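Local coordinates for alginate lyase (Bacteroides ovatus, PDB 3NNB), which probably cleaves the polysaccharide alginate by beta-elimination, at residues Thr6-Ala11 and Met285-Ser290; Asp298-Thr303 and Ser351-Lys356; Ala225-Leu230 and Met244-Glu249; Ala15-Lys20 and Ile375-Ser380; Glu173-Met178 and Ala234-Asn239. All coordinates share one frame; numbering follows the deposited sequence.

Contact 1: residues Thr6-Ala11 and Met285-Ser290; sequences TRIYAA and MLDMCS
Ile8 reaches across to Asp287 with both branches of its side chain. From CB, CG2 stands anti to the backbone N and passes Asp287 OD1 at 3.9 Å. CG1 takes the place beside the backbone N, with chi1 at -67°, and serves as the arm that carries CD1 to the helix. At the tip, CD1 settles on Asp287 CB at 3.6 Å and also reaches Asp287 CG, so the methyl lies against the root of the carboxylate. Ser290 meets only backbone of the loop: its CB packs against the carbonyls of Arg7 and Ile8, 3.6 Å from Ile8 O. One water ties the halves together, donating to Ile8 O at 3.1 Å and to Asp287 OD1 at 2.8 Å. The same carboxylate has further partners, Tyr169 OH at OD2 and Arg349 in a salt bridge at OD1. Asp176 accepts the backbone N-H groups of Arg7, Ile8 and Tyr9, which holds Ile8 in place before helix 11-19 begins. The chemistry is therefore mixed: a greasy arm lies beside a carboxylate whose oxygens are already engaged, and the polar link between the two segments runs through water, with no direct hydrogen bond.

Contact 2: residues Asp298-Thr303 and Ser351-Lys356; sequences DIYNAT and SFFDPK
The Tyr300 ring carries Phe353 CB over the centre of one face, a CH-pi contact with 3.4 Å from Phe353 CB to the ring centroid, and has water 2 in plane at its edge. The Phe353 ring itself is nearly parallel to it, the planes 8° apart, but offset, with centroids 5.1 Å apart and little overlap. With CG anti to the backbone N (chi1 -175°), Tyr300 projects from its type I turn toward the other loop. Asp354 CB approaches the far end of the ring obliquely, 3.9 Å from Tyr300 OH. Water 2 joins the polar ends, 2.7 Å from Tyr300 OH and donating to Asp354 OD2 at 2.6 Å. A serine here would remove the ring under Phe353 CB and is likely to open a gap between the loops and leave water 2 without its phenol partner. The ring sits among three helices: Ile310, Thr311 and Leu314 of helix 310-317, Tyr359 of helix 359-366, and Cys289 of helix 274-293, which Phe353 also touches.

Contact 3: residues Ala225-Leu230 and Met244-Glu249; sequences AYDVQL and MKTIQE
Thr246 presses its CG2 methyl into the backbone of the opposing helix, 3.6 Å from Asp227 O and 3.8 Å from Asp227 CB. The methyl gets there because it stands anti to the threonine's backbone N, while OG1 swings beside that N (chi1 -53°) and bonds back to Leu242 O one turn earlier. Leu230 CD2 closes the tight part from the side, its chain roughly perpendicular to the threonine and 3.7 Å from Thr246 OG1. All three residues are buried. Helices 221-236 and 240-258 are consecutive, joined by a short turn, and run in broadly opposite directions. They form an alpha-helical hairpin, the kind of element from which proteins of the six-hairpin clan are built. Past Asp227 the fit is looser and wetter. Here water 3 fills in between the helices, donating to Asp227 OD2 at 2.7 Å and to Thr246 O at 2.8 Å. Asp227 OD2 has its main partner in Arg254, in a salt bridge, so the carboxylate faces a cation and a water together. Further out, exposed Lys245 meets Glu249 along its own helix, NZ to OE2 3.0 Å in one of the two deposited positions of the lysine, so that bridge is doubtful as a fixed feature.

Contact 4: residues Ala15-Lys20 and Ile375-Ser380; sequences AKVKEK and IHLIYS
Ser380 OG accepts the backbone N-H of Glu382 and at the same time lies hard against Val17, 3.2 Å from Val17 CG2. Ser380 CB backs the oxygen up, 3.5 Å from Val17 CG2. With chi1 at 75°, OG sits between the backbone N and the carbonyl carbon, a crowded position that turns it toward both the valine and the chain end. The second valine branch faces elsewhere: CG1, anti to its own backbone N, meets Leu377 CD2 at 3.6 Å, the two side chains crossing at about a right angle. Val17 is thus forked over the short helix 375-378 and Ser380, two residues past its end. The contact joins the first helix of the chain, 11-19, to its last, so the two ends of a largely helical protein lie side by side. Leu377 also leans on Ala29 and Val30 of helix 27-41, while Val17 touches Phe117 of helix 98-118. The polar ties run alongside: Lys13 NZ bonds to Ser380 O, and Lys20 NZ forms a salt bridge with Glu382.

Contact 5: residues Glu173-Met178 and Ala234-Asn239; sequences EMIDAM and ALYTGN
Tyr236 lays one face of its ring against Ile175, and Met178 comes at the phenol end. The isoleucine crosses the tyrosine obliquely: its CG2 is 3.4 Å from Tyr236 CD1, and CG1 rides 4.1 Å above the ring plane, displaced toward the rim. Ile175 CD1 extends the cover back to the root of the ring, 3.9 Å from Tyr236 CB. Met178, a selenomethionine, is turned about a right angle to the tyrosine. Its chain bends at the last torsion (chi3 -64°), and the bend directs CE obliquely to the ring, 3.7 Å from Tyr236 CZ and 3.5 Å from Tyr236 OH. Tyr236 holds CG anti to its backbone N (chi1 -175°), which carries the ring out over Ile175. Met195 and Lys196 of helix 189-208 add to the packing around the ring. A leucine here would probably fail to reach Met178 CE, setting the selenomethionine end free to turn and uncovering part of Ile175. Next to the tyrosine, helix 221-236 stops in a Schellman motif: Asn239 N bonds to Ala234 O at 2.8 Å and Gly238 N to Leu235 O, with Gly238 at positive phi. Asn239 then caps the next helix through Leu242 N. Helix 171-180 thus packs on the last turn of helix 221-236, whose Schellman end and the Asn239 N-cap make the short turn to helix 240-258, the hairpin expected of the six-hairpin clan.

Contacts 3 and 5 share helix 221-236 and are buried, with centres 14 and 13 Å from the chain's centre. In contact 3 a threonine methyl and a water fill the groove, whereas contact 5 is aromatic and apolar. Contact 1 lies deeper still, yet is only partly buried and more polar; it ties in contact 5 through Asp176, and its Met288 packs on Val228 and Ile247 of contact 3. Contacts 2 and 4 lie farther out, at 21 and 20 Å. Contact 2 packs Phe353 and Tyr300 against Cys289 of contact 1, and Phe352 touches Ser380 of contact 4. Though peripheral, contact 4 joins buried residues from the chain's two ends.

Contact 1: residues Thr6-Ala11 and Met285-Ser290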
# COMPACT_ATOMS: atom_id res chain seq x y z
N THR A 6 -12.18 -0.48 10.55
CA THR A 6 -10.95 -0.37 9.76
C THR A 6 -9.98 -1.50 10.09
O THR A 6 -9.90 -1.98 11.25
CB THR A 6 -10.30 1.00 9.91
OG1 THR A 6 -9.96 1.27 11.28
CG2 THR A 6 -11.28 2.13 9.45
N ARG A 7 -9.19 -1.89 9.09
CA ARG A 7 -8.27 -3.01 9.22
C ARG A 7 -6.81 -2.61 9.22
O ARG A 7 -6.00 -3.14 9.99
CB ARG A 7 -8.55 -4.04 8.11
CG ARG A 7 -9.98 -4.52 8.03
CD ARG A 7 -10.41 -5.26 9.28
NE ARG A 7 -11.73 -5.85 9.06
CZ ARG A 7 -12.31 -6.79 9.80
NH1 ARG A 7 -11.70 -7.34 10.84
NH2 ARG A 7 -13.54 -7.19 9.47
N ILE A 8 -6.45 -1.68 8.34
CA ILE A 8 -5.10 -1.12 8.26
C ILE A 8 -4.94 -0.02 9.29
O ILE A 8 -3.96 0.02 10.05
CB ILE A 8 -4.82 -0.56 6.84
CG1 ILE A 8 -4.76 -1.71 5.81
CG2 ILE A 8 -3.55 0.27 6.85
CD1 ILE A 8 -3.46 -2.42 5.75
N TYR A 9 -5.91 0.89 9.34
CA TYR A 9 -5.91 1.96 10.36
C TYR A 9 -6.39 1.36 11.68
O TYR A 9 -7.27 0.53 11.68
CB TYR A 9 -6.87 3.11 9.98
CG TYR A 9 -6.61 3.85 8.68
CD1 TYR A 9 -5.33 3.99 8.17
CD2 TYR A 9 -7.66 4.44 7.97
CE1 TYR A 9 -5.11 4.69 6.95
CE2 TYR A 9 -7.44 5.14 6.78
CZ TYR A 9 -6.19 5.28 6.30
OH TYR A 9 -5.98 5.99 5.11
N ALA A 10 -5.79 1.79 12.79
CA ALA A 10 -6.21 1.40 14.15
C ALA A 10 -7.48 2.17 14.48
O ALA A 10 -7.42 3.40 14.66
CB ALA A 10 -5.09 1.70 15.15
N ALA A 11 -8.61 1.48 14.48
CA ALA A 11 -9.91 2.15 14.53
C ALA A 11 -10.13 2.97 15.82
O ALA A 11 -10.68 4.07 15.77
CB ALA A 11 -11.07 1.13 14.38
N MSE A 285 4.60 -5.71 6.74
CA MSE A 285 4.50 -6.60 7.89
C MSE A 285 3.58 -5.99 8.95
O MSE A 285 2.73 -6.66 9.50
CB MSE A 285 5.86 -6.89 8.51
CG MSE A 285 6.79 -7.68 7.59
SE MSE A 285 8.56 -7.78 8.30
CE MSE A 285 9.47 -8.64 6.81
N LEU A 286 3.80 -4.72 9.25
CA LEU A 286 2.98 -3.99 10.22
C LEU A 286 1.55 -3.81 9.79
O LEU A 286 0.64 -3.86 10.62
CB LEU A 286 3.65 -2.68 10.63
CG LEU A 286 5.00 -2.83 11.35
CD1 LEU A 286 5.79 -1.51 11.49
CD2 LEU A 286 4.79 -3.38 12.77
N ASP A 287 1.32 -3.63 8.49
CA ASP A 287 -0.05 -3.64 7.97
C ASP A 287 -0.72 -4.99 8.26
O ASP A 287 -1.85 -5.02 8.71
CB ASP A 287 -0.06 -3.44 6.44
CG ASP A 287 0.22 -2.00 6.02
OD1 ASP A 287 0.09 -1.04 6.80
OD2 ASP A 287 0.64 -1.85 4.85
N MSE A 288 -0.02 -6.11 8.06
CA MSE A 288 -0.56 -7.42 8.38
C MSE A 288 -0.81 -7.53 9.87
O MSE A 288 -1.83 -8.09 10.29
CB MSE A 288 0.38 -8.53 7.92
CG MSE A 288 -0.21 -9.93 8.04
SE MSE A 288 -1.96 -10.13 7.20
CE MSE A 288 -1.54 -11.64 6.16
N CYS A 289 0.11 -7.03 10.69
CA CYS A 289 -0.09 -7.08 12.16
C CYS A 289 -1.37 -6.34 12.53
O CYS A 289 -2.13 -6.80 13.38
CB CYS A 289 1.09 -6.43 12.89
SG CYS A 289 2.63 -7.37 12.79
N SER A 290 -1.59 -5.17 11.89
CA SER A 290 -2.78 -4.36 12.17
C SER A 290 -4.05 -5.11 11.78
O SER A 290 -4.98 -5.26 12.59
CB SER A 290 -2.69 -3.01 11.45
OG SER A 290 -1.55 -2.29 11.92
O HOH W 1 -1.00 -0.07 9.18

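Contact 2: residues Asp298-Thr303 and Ser351-Lys356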
# COMPACT_ATOMS: atom_id res chain seq x y z
N ASP A 298 -2.14 -12.80 16.68
CA ASP A 298 -0.91 -12.09 17.07
C ASP A 298 0.19 -12.44 16.06
O ASP A 298 1.01 -13.31 16.30
CB ASP A 298 -0.50 -12.50 18.47
CG ASP A 298 0.65 -11.65 19.00
OD1 ASP A 298 1.27 -10.87 18.20
OD2 ASP A 298 0.97 -11.77 20.19
N ILE A 299 0.22 -11.72 14.95
CA ILE A 299 1.29 -11.87 13.97
C ILE A 299 2.56 -11.17 14.49
O ILE A 299 3.68 -11.65 14.29
CB ILE A 299 0.84 -11.28 12.63
CG1 ILE A 299 -0.24 -12.16 12.00
CG2 ILE A 299 2.05 -11.02 11.66
CD1 ILE A 299 0.27 -13.58 11.61
N TYR A 300 2.40 -10.04 15.17
CA TYR A 300 3.58 -9.25 15.56
C TYR A 300 4.61 -10.08 16.35
O TYR A 300 5.80 -9.98 16.09
CB TYR A 300 3.19 -8.01 16.37
CG TYR A 300 4.36 -7.11 16.68
CD1 TYR A 300 5.12 -7.30 17.80
CD2 TYR A 300 4.72 -6.07 15.80
CE1 TYR A 300 6.21 -6.46 18.06
CE2 TYR A 300 5.78 -5.26 16.03
CZ TYR A 300 6.55 -5.46 17.15
OH TYR A 300 7.60 -4.63 17.39
N ASN A 301 4.13 -10.86 17.32
CA ASN A 301 5.01 -11.60 18.20
C ASN A 301 5.41 -12.99 17.68
O ASN A 301 6.11 -13.74 18.37
CB ASN A 301 4.33 -11.71 19.60
CG ASN A 301 4.23 -10.37 20.28
OD1 ASN A 301 3.11 -9.87 20.59
ND2 ASN A 301 5.38 -9.75 20.48
N ALA A 302 4.99 -13.33 16.45
CA ALA A 302 5.28 -14.65 15.87
C ALA A 302 6.78 -14.79 15.71
O ALA A 302 7.43 -13.94 15.11
CB ALA A 302 4.58 -14.85 14.52
N THR A 303 7.34 -15.84 16.30
CA THR A 303 8.80 -16.00 16.39
C THR A 303 9.15 -17.42 16.04
O THR A 303 8.52 -18.34 16.54
CB THR A 303 9.30 -15.67 17.82
OG1 THR A 303 8.85 -14.38 18.21
CG2 THR A 303 10.84 -15.68 17.88
N SER A 351 5.59 0.57 17.97
CA SER A 351 5.36 0.90 19.37
C SER A 351 3.93 0.58 19.79
O SER A 351 3.67 0.40 20.97
CB SER A 351 5.71 2.36 19.65
OG SER A 351 4.65 3.25 19.31
N PHE A 352 2.99 0.49 18.85
CA PHE A 352 1.62 0.11 19.17
C PHE A 352 1.56 -1.35 19.63
O PHE A 352 0.68 -1.70 20.42
CB PHE A 352 0.67 0.23 17.98
CG PHE A 352 0.55 1.61 17.39
CD1 PHE A 352 1.11 2.74 17.97
CD2 PHE A 352 -0.21 1.78 16.24
CE1 PHE A 352 0.93 3.99 17.40
CE2 PHE A 352 -0.38 3.05 15.65
CZ PHE A 352 0.20 4.15 16.25
N PHE A 353 2.46 -2.18 19.11
CA PHE A 353 2.47 -3.62 19.39
C PHE A 353 3.42 -3.98 20.53
O PHE A 353 3.21 -5.01 21.19
CB PHE A 353 2.87 -4.40 18.13
CG PHE A 353 1.90 -4.25 17.01
CD1 PHE A 353 0.74 -5.01 16.96
CD2 PHE A 353 2.08 -3.26 16.03
CE1 PHE A 353 -0.21 -4.82 15.96
CE2 PHE A 353 1.10 -3.05 15.04
CZ PHE A 353 -0.02 -3.85 14.98
N ASP A 354 4.46 -3.18 20.72
CA ASP A 354 5.46 -3.46 21.77
C ASP A 354 5.81 -2.14 22.46
O ASP A 354 6.89 -1.62 22.27
CB ASP A 354 6.69 -4.14 21.18
CG ASP A 354 7.65 -4.69 22.23
OD1 ASP A 354 7.38 -4.57 23.44
OD2 ASP A 354 8.70 -5.25 21.82
N PRO A 355 4.88 -1.59 23.24
CA PRO A 355 5.15 -0.29 23.86
C PRO A 355 6.34 -0.27 24.82
O PRO A 355 7.01 0.73 24.94
CB PRO A 355 3.83 0.03 24.61
CG PRO A 355 3.11 -1.25 24.69
CD PRO A 355 3.55 -2.12 23.58
N LYS A 356 6.65 -1.39 25.46
CA LYS A 356 7.75 -1.39 26.40
C LYS A 356 9.14 -1.36 25.76
O LYS A 356 10.12 -1.13 26.46
CB LYS A 356 7.61 -2.59 27.34
CG LYS A 356 6.25 -2.69 28.05
CD LYS A 356 5.72 -1.34 28.55
O HOH W 2 9.33 -5.52 19.32

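Contact 3: residues Ala225-Leu230 and Met244-Glu249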
# COMPACT_ATOMS: atom_id res chain seq x y z
N ALA A 225 3.55 -8.94 0.40
CA ALA A 225 2.50 -8.00 0.07
C ALA A 225 1.27 -8.68 -0.53
O ALA A 225 0.14 -8.26 -0.27
CB ALA A 225 3.04 -6.85 -0.84
N TYR A 226 1.46 -9.73 -1.31
CA TYR A 226 0.32 -10.47 -1.89
C TYR A 226 -0.59 -10.94 -0.78
O TYR A 226 -1.79 -10.79 -0.85
CB TYR A 226 0.81 -11.64 -2.72
CG TYR A 226 -0.31 -12.53 -3.23
CD1 TYR A 226 -0.83 -13.54 -2.43
CD2 TYR A 226 -0.87 -12.33 -4.50
CE1 TYR A 226 -1.84 -14.38 -2.88
CE2 TYR A 226 -1.90 -13.18 -4.98
CZ TYR A 226 -2.38 -14.19 -4.16
OH TYR A 226 -3.40 -15.08 -4.54
N ASP A 227 0.01 -11.52 0.26
CA ASP A 227 -0.80 -12.06 1.37
C ASP A 227 -1.58 -10.95 2.07
O ASP A 227 -2.73 -11.13 2.45
CB ASP A 227 0.06 -12.79 2.38
CG ASP A 227 0.48 -14.17 1.92
OD1 ASP A 227 0.17 -14.58 0.78
OD2 ASP A 227 1.16 -14.86 2.72
N VAL A 228 -0.93 -9.81 2.33
CA VAL A 228 -1.63 -8.68 2.95
C VAL A 228 -2.85 -8.24 2.13
O VAL A 228 -3.94 -8.03 2.67
CB VAL A 228 -0.70 -7.45 3.24
CG1 VAL A 228 -1.45 -6.37 3.99
CG2 VAL A 228 0.52 -7.90 4.04
N GLN A 229 -2.65 -8.12 0.83
CA GLN A 229 -3.72 -7.65 -0.04
C GLN A 229 -4.82 -8.71 -0.06
O GLN A 229 -5.99 -8.39 0.09
CB GLN A 229 -3.19 -7.46 -1.47
CG GLN A 229 -2.17 -6.36 -1.64
CD GLN A 229 -2.02 -5.96 -3.10
OE1 GLN A 229 -2.94 -5.36 -3.68
NE2 GLN A 229 -0.85 -6.25 -3.71
N LEU A 230 -4.46 -9.99 -0.22
CA LEU A 230 -5.49 -11.05 -0.24
C LEU A 230 -6.33 -11.00 1.06
O LEU A 230 -7.58 -11.09 1.04
CB LEU A 230 -4.86 -12.42 -0.43
CG LEU A 230 -5.87 -13.57 -0.63
CD1 LEU A 230 -6.53 -13.46 -2.01
CD2 LEU A 230 -5.12 -14.93 -0.46
N MSE A 244 -8.56 -15.46 7.62
CA MSE A 244 -8.00 -16.23 8.75
C MSE A 244 -6.91 -17.22 8.30
O MSE A 244 -5.83 -17.30 8.92
CB MSE A 244 -9.14 -16.94 9.51
CG MSE A 244 -8.77 -17.43 10.89
SE MSE A 244 -8.51 -15.98 12.14
CE MSE A 244 -10.32 -15.29 12.27
N LYS A 245 -7.18 -17.95 7.23
CA LYS A 245 -6.23 -18.92 6.71
C LYS A 245 -4.92 -18.24 6.30
O LYS A 245 -3.84 -18.72 6.61
CB LYS A 245 -6.81 -19.66 5.52
CG LYS A 245 -5.79 -20.47 4.74
CD LYS A 245 -6.41 -21.07 3.48
CE LYS A 245 -5.57 -22.22 2.94
NZ LYS A 245 -4.24 -21.77 2.42
N THR A 246 -5.04 -17.13 5.58
CA THR A 246 -3.88 -16.41 5.05
C THR A 246 -3.05 -15.86 6.22
O THR A 246 -1.82 -15.92 6.22
CB THR A 246 -4.33 -15.31 4.07
OG1 THR A 246 -5.18 -15.90 3.08
CG2 THR A 246 -3.12 -14.63 3.38
N ILE A 247 -3.73 -15.35 7.22
CA ILE A 247 -3.06 -14.86 8.46
C ILE A 247 -2.32 -15.98 9.18
O ILE A 247 -1.16 -15.83 9.58
CB ILE A 247 -4.06 -14.17 9.39
CG1 ILE A 247 -4.55 -12.84 8.76
CG2 ILE A 247 -3.43 -13.88 10.79
CD1 ILE A 247 -5.77 -12.19 9.43
N GLN A 248 -3.00 -17.11 9.38
CA GLN A 248 -2.40 -18.20 10.13
C GLN A 248 -1.19 -18.78 9.46
O GLN A 248 -0.26 -19.18 10.14
CB GLN A 248 -3.47 -19.25 10.46
CG GLN A 248 -4.40 -18.65 11.56
CD GLN A 248 -5.65 -19.44 11.85
OE1 GLN A 248 -6.00 -20.38 11.14
NE2 GLN A 248 -6.37 -19.01 12.89
N GLU A 249 -1.16 -18.75 8.13
CA GLU A 249 -0.02 -19.24 7.37
C GLU A 249 1.12 -18.24 7.18
O GLU A 249 2.24 -18.60 6.77
CB GLU A 249 -0.49 -19.74 6.01
CG GLU A 249 -1.41 -20.92 6.13
CD GLU A 249 -1.89 -21.45 4.79
OE1 GLU A 249 -1.56 -20.91 3.71
OE2 GLU A 249 -2.61 -22.46 4.85
O HOH W 3 -0.07 -16.76 4.24

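Contact 4: residues Ala15-Lys20 and Ile375-Ser380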
# COMPACT_ATOMS: atom_id res chain seq x y z
N ALA A 15 -10.71 7.08 15.97
CA ALA A 15 -11.94 7.66 16.54
C ALA A 15 -11.59 8.71 17.57
O ALA A 15 -12.30 9.73 17.67
CB ALA A 15 -12.85 6.56 17.13
N LYS A 16 -10.53 8.49 18.35
CA LYS A 16 -10.13 9.48 19.35
C LYS A 16 -9.51 10.71 18.71
O LYS A 16 -9.75 11.84 19.14
CB LYS A 16 -9.20 8.87 20.42
CG LYS A 16 -9.87 7.79 21.22
CD LYS A 16 -8.93 7.17 22.23
CE LYS A 16 -9.73 6.24 23.13
NZ LYS A 16 -8.89 5.43 24.05
N VAL A 17 -8.72 10.52 17.66
CA VAL A 17 -8.18 11.65 16.94
C VAL A 17 -9.32 12.47 16.34
O VAL A 17 -9.25 13.68 16.36
CB VAL A 17 -7.18 11.21 15.82
CG1 VAL A 17 -6.71 12.44 15.00
CG2 VAL A 17 -5.98 10.46 16.40
N LYS A 18 -10.36 11.81 15.82
CA LYS A 18 -11.52 12.51 15.27
C LYS A 18 -12.22 13.34 16.36
O LYS A 18 -12.55 14.51 16.13
CB LYS A 18 -12.53 11.52 14.63
CG LYS A 18 -13.82 12.24 14.06
CD LYS A 18 -14.85 11.29 13.53
CE LYS A 18 -16.16 12.03 13.26
NZ LYS A 18 -17.00 11.41 12.19
N GLU A 19 -12.42 12.74 17.54
CA GLU A 19 -13.08 13.52 18.64
C GLU A 19 -12.25 14.78 18.93
O GLU A 19 -12.80 15.84 19.24
CB GLU A 19 -13.20 12.71 19.94
CG GLU A 19 -14.14 11.55 19.92
CD GLU A 19 -14.20 10.81 21.31
OE1 GLU A 19 -13.15 10.53 21.95
OE2 GLU A 19 -15.32 10.49 21.75
N LYS A 20 -10.92 14.62 18.89
CA LYS A 20 -9.97 15.66 19.26
C LYS A 20 -9.43 16.42 18.03
O LYS A 20 -8.43 17.06 18.12
CB LYS A 20 -8.80 15.01 20.04
CG LYS A 20 -9.25 14.39 21.37
CD LYS A 20 -8.19 13.52 21.99
CE LYS A 20 -7.04 14.32 22.54
NZ LYS A 20 -5.96 13.48 23.24
N ILE A 375 0.28 11.89 8.64
CA ILE A 375 0.66 10.70 9.36
C ILE A 375 0.44 10.87 10.88
O ILE A 375 0.17 9.91 11.58
CB ILE A 375 2.12 10.28 9.00
CG1 ILE A 375 2.38 8.86 9.45
CG2 ILE A 375 3.12 11.30 9.56
CD1 ILE A 375 3.53 8.21 8.68
N HIS A 376 0.46 12.11 11.38
CA HIS A 376 0.17 12.35 12.79
C HIS A 376 -1.25 11.96 13.19
O HIS A 376 -1.54 11.61 14.35
CB HIS A 376 0.41 13.82 13.15
CG HIS A 376 1.84 14.24 13.12
ND1 HIS A 376 2.76 13.87 14.09
CD2 HIS A 376 2.50 15.05 12.25
CE1 HIS A 376 3.92 14.46 13.83
NE2 HIS A 376 3.79 15.16 12.71
N LEU A 377 -2.16 12.00 12.23
CA LEU A 377 -3.53 11.63 12.46
C LEU A 377 -3.76 10.10 12.38
O LEU A 377 -4.57 9.55 13.12
CB LEU A 377 -4.42 12.29 11.38
CG LEU A 377 -4.47 13.82 11.27
CD1 LEU A 377 -5.33 14.27 10.09
CD2 LEU A 377 -4.98 14.48 12.61
N ILE A 378 -3.02 9.45 11.49
CA ILE A 378 -3.25 8.05 11.15
C ILE A 378 -2.52 7.12 12.11
O ILE A 378 -3.03 6.04 12.44
CB ILE A 378 -2.78 7.75 9.70
CG1 ILE A 378 -3.55 8.61 8.71
CG2 ILE A 378 -2.93 6.25 9.38
CD1 ILE A 378 -5.05 8.53 8.88
N TYR A 379 -1.33 7.51 12.53
CA TYR A 379 -0.55 6.74 13.51
C TYR A 379 -0.26 7.58 14.76
O TYR A 379 0.89 7.84 15.11
CB TYR A 379 0.74 6.26 12.86
CG TYR A 379 0.46 5.33 11.68
CD1 TYR A 379 -0.24 4.15 11.86
CD2 TYR A 379 0.94 5.62 10.41
CE1 TYR A 379 -0.50 3.29 10.79
CE2 TYR A 379 0.71 4.76 9.36
CZ TYR A 379 -0.02 3.62 9.54
OH TYR A 379 -0.26 2.78 8.45
N SER A 380 -1.35 7.98 15.43
CA SER A 380 -1.29 8.81 16.61
C SER A 380 -0.91 7.96 17.83
O SER A 380 -0.86 6.71 17.77
CB SER A 380 -2.64 9.49 16.87
OG SER A 380 -3.59 8.57 17.41

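Contact 5: residues Glu173-Met178 and Ala234-Asn239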
# COMPACT_ATOMS: atom_id res chain seq x y z
N GLU A 173 -5.53 0.40 2.02
CA GLU A 173 -5.87 1.60 2.74
C GLU A 173 -7.15 2.25 2.21
O GLU A 173 -8.00 2.69 2.98
CB GLU A 173 -4.69 2.60 2.65
CG GLU A 173 -4.92 3.86 3.37
CD GLU A 173 -3.68 4.76 3.44
OE1 GLU A 173 -2.70 4.47 2.73
OE2 GLU A 173 -3.76 5.80 4.16
N MSE A 174 -7.30 2.31 0.88
CA MSE A 174 -8.52 2.83 0.27
C MSE A 174 -9.80 2.20 0.82
O MSE A 174 -10.79 2.87 1.03
CB MSE A 174 -8.46 2.66 -1.24
CG MSE A 174 -9.51 3.46 -1.94
SE MSE A 174 -9.65 3.09 -3.84
CE MSE A 174 -10.45 1.38 -3.66
N ILE A 175 -9.74 0.89 1.07
CA ILE A 175 -10.89 0.17 1.59
C ILE A 175 -11.28 0.75 2.96
O ILE A 175 -12.46 0.95 3.23
CB ILE A 175 -10.64 -1.33 1.68
CG1 ILE A 175 -10.82 -1.95 0.28
CG2 ILE A 175 -11.56 -1.98 2.76
CD1 ILE A 175 -10.23 -3.39 0.15
N ASP A 176 -10.29 1.03 3.81
CA ASP A 176 -10.57 1.66 5.11
C ASP A 176 -11.23 3.03 4.93
O ASP A 176 -12.19 3.37 5.67
CB ASP A 176 -9.35 1.77 5.99
CG ASP A 176 -8.95 0.45 6.63
OD1 ASP A 176 -9.68 -0.56 6.50
OD2 ASP A 176 -7.88 0.45 7.24
N ALA A 177 -10.77 3.79 3.96
CA ALA A 177 -11.37 5.12 3.68
C ALA A 177 -12.82 4.95 3.21
O ALA A 177 -13.68 5.74 3.59
CB ALA A 177 -10.53 5.88 2.66
N MSE A 178 -13.10 3.92 2.41
CA MSE A 178 -14.50 3.62 2.00
C MSE A 178 -15.37 3.26 3.21
O MSE A 178 -16.49 3.78 3.39
CB MSE A 178 -14.58 2.55 0.92
CG MSE A 178 -13.88 2.96 -0.36
SE MSE A 178 -14.30 1.84 -1.88
CE MSE A 178 -13.54 0.22 -1.22
N ALA A 234 -10.20 -10.06 1.13
CA ALA A 234 -11.07 -11.12 1.66
C ALA A 234 -11.98 -10.55 2.75
O ALA A 234 -13.19 -10.80 2.75
CB ALA A 234 -10.21 -12.32 2.21
N LEU A 235 -11.43 -9.76 3.68
CA LEU A 235 -12.22 -9.21 4.78
C LEU A 235 -13.26 -8.24 4.24
O LEU A 235 -14.42 -8.29 4.67
CB LEU A 235 -11.37 -8.50 5.84
CG LEU A 235 -10.56 -9.46 6.70
CD1 LEU A 235 -9.50 -8.70 7.52
CD2 LEU A 235 -11.53 -10.20 7.66
N TYR A 236 -12.88 -7.40 3.28
CA TYR A 236 -13.82 -6.41 2.74
C TYR A 236 -15.04 -7.07 2.06
O TYR A 236 -16.15 -6.55 2.12
CB TYR A 236 -13.14 -5.47 1.75
CG TYR A 236 -14.02 -4.36 1.25
CD1 TYR A 236 -14.60 -3.44 2.15
CD2 TYR A 236 -14.29 -4.21 -0.10
CE1 TYR A 236 -15.43 -2.40 1.69
CE2 TYR A 236 -15.17 -3.22 -0.54
CZ TYR A 236 -15.71 -2.31 0.35
OH TYR A 236 -16.53 -1.25 -0.07
N THR A 237 -14.81 -8.21 1.44
CA THR A 237 -15.85 -8.95 0.72
C THR A 237 -16.57 -10.01 1.58
O THR A 237 -17.35 -10.76 1.07
CB THR A 237 -15.26 -9.62 -0.53
OG1 THR A 237 -14.25 -10.59 -0.17
CG2 THR A 237 -14.63 -8.59 -1.46
N GLY A 238 -16.30 -10.03 2.88
CA GLY A 238 -17.01 -10.93 3.81
C GLY A 238 -16.43 -12.33 3.96
O GLY A 238 -17.06 -13.21 4.55
N ASN A 239 -15.24 -12.56 3.44
CA ASN A 239 -14.65 -13.88 3.41
C ASN A 239 -13.65 -14.00 4.55
O ASN A 239 -12.43 -14.01 4.34
CB ASN A 239 -14.00 -14.15 2.06
CG ASN A 239 -13.66 -15.61 1.85
OD1 ASN A 239 -13.67 -16.41 2.78
ND2 ASN A 239 -13.32 -15.96 0.62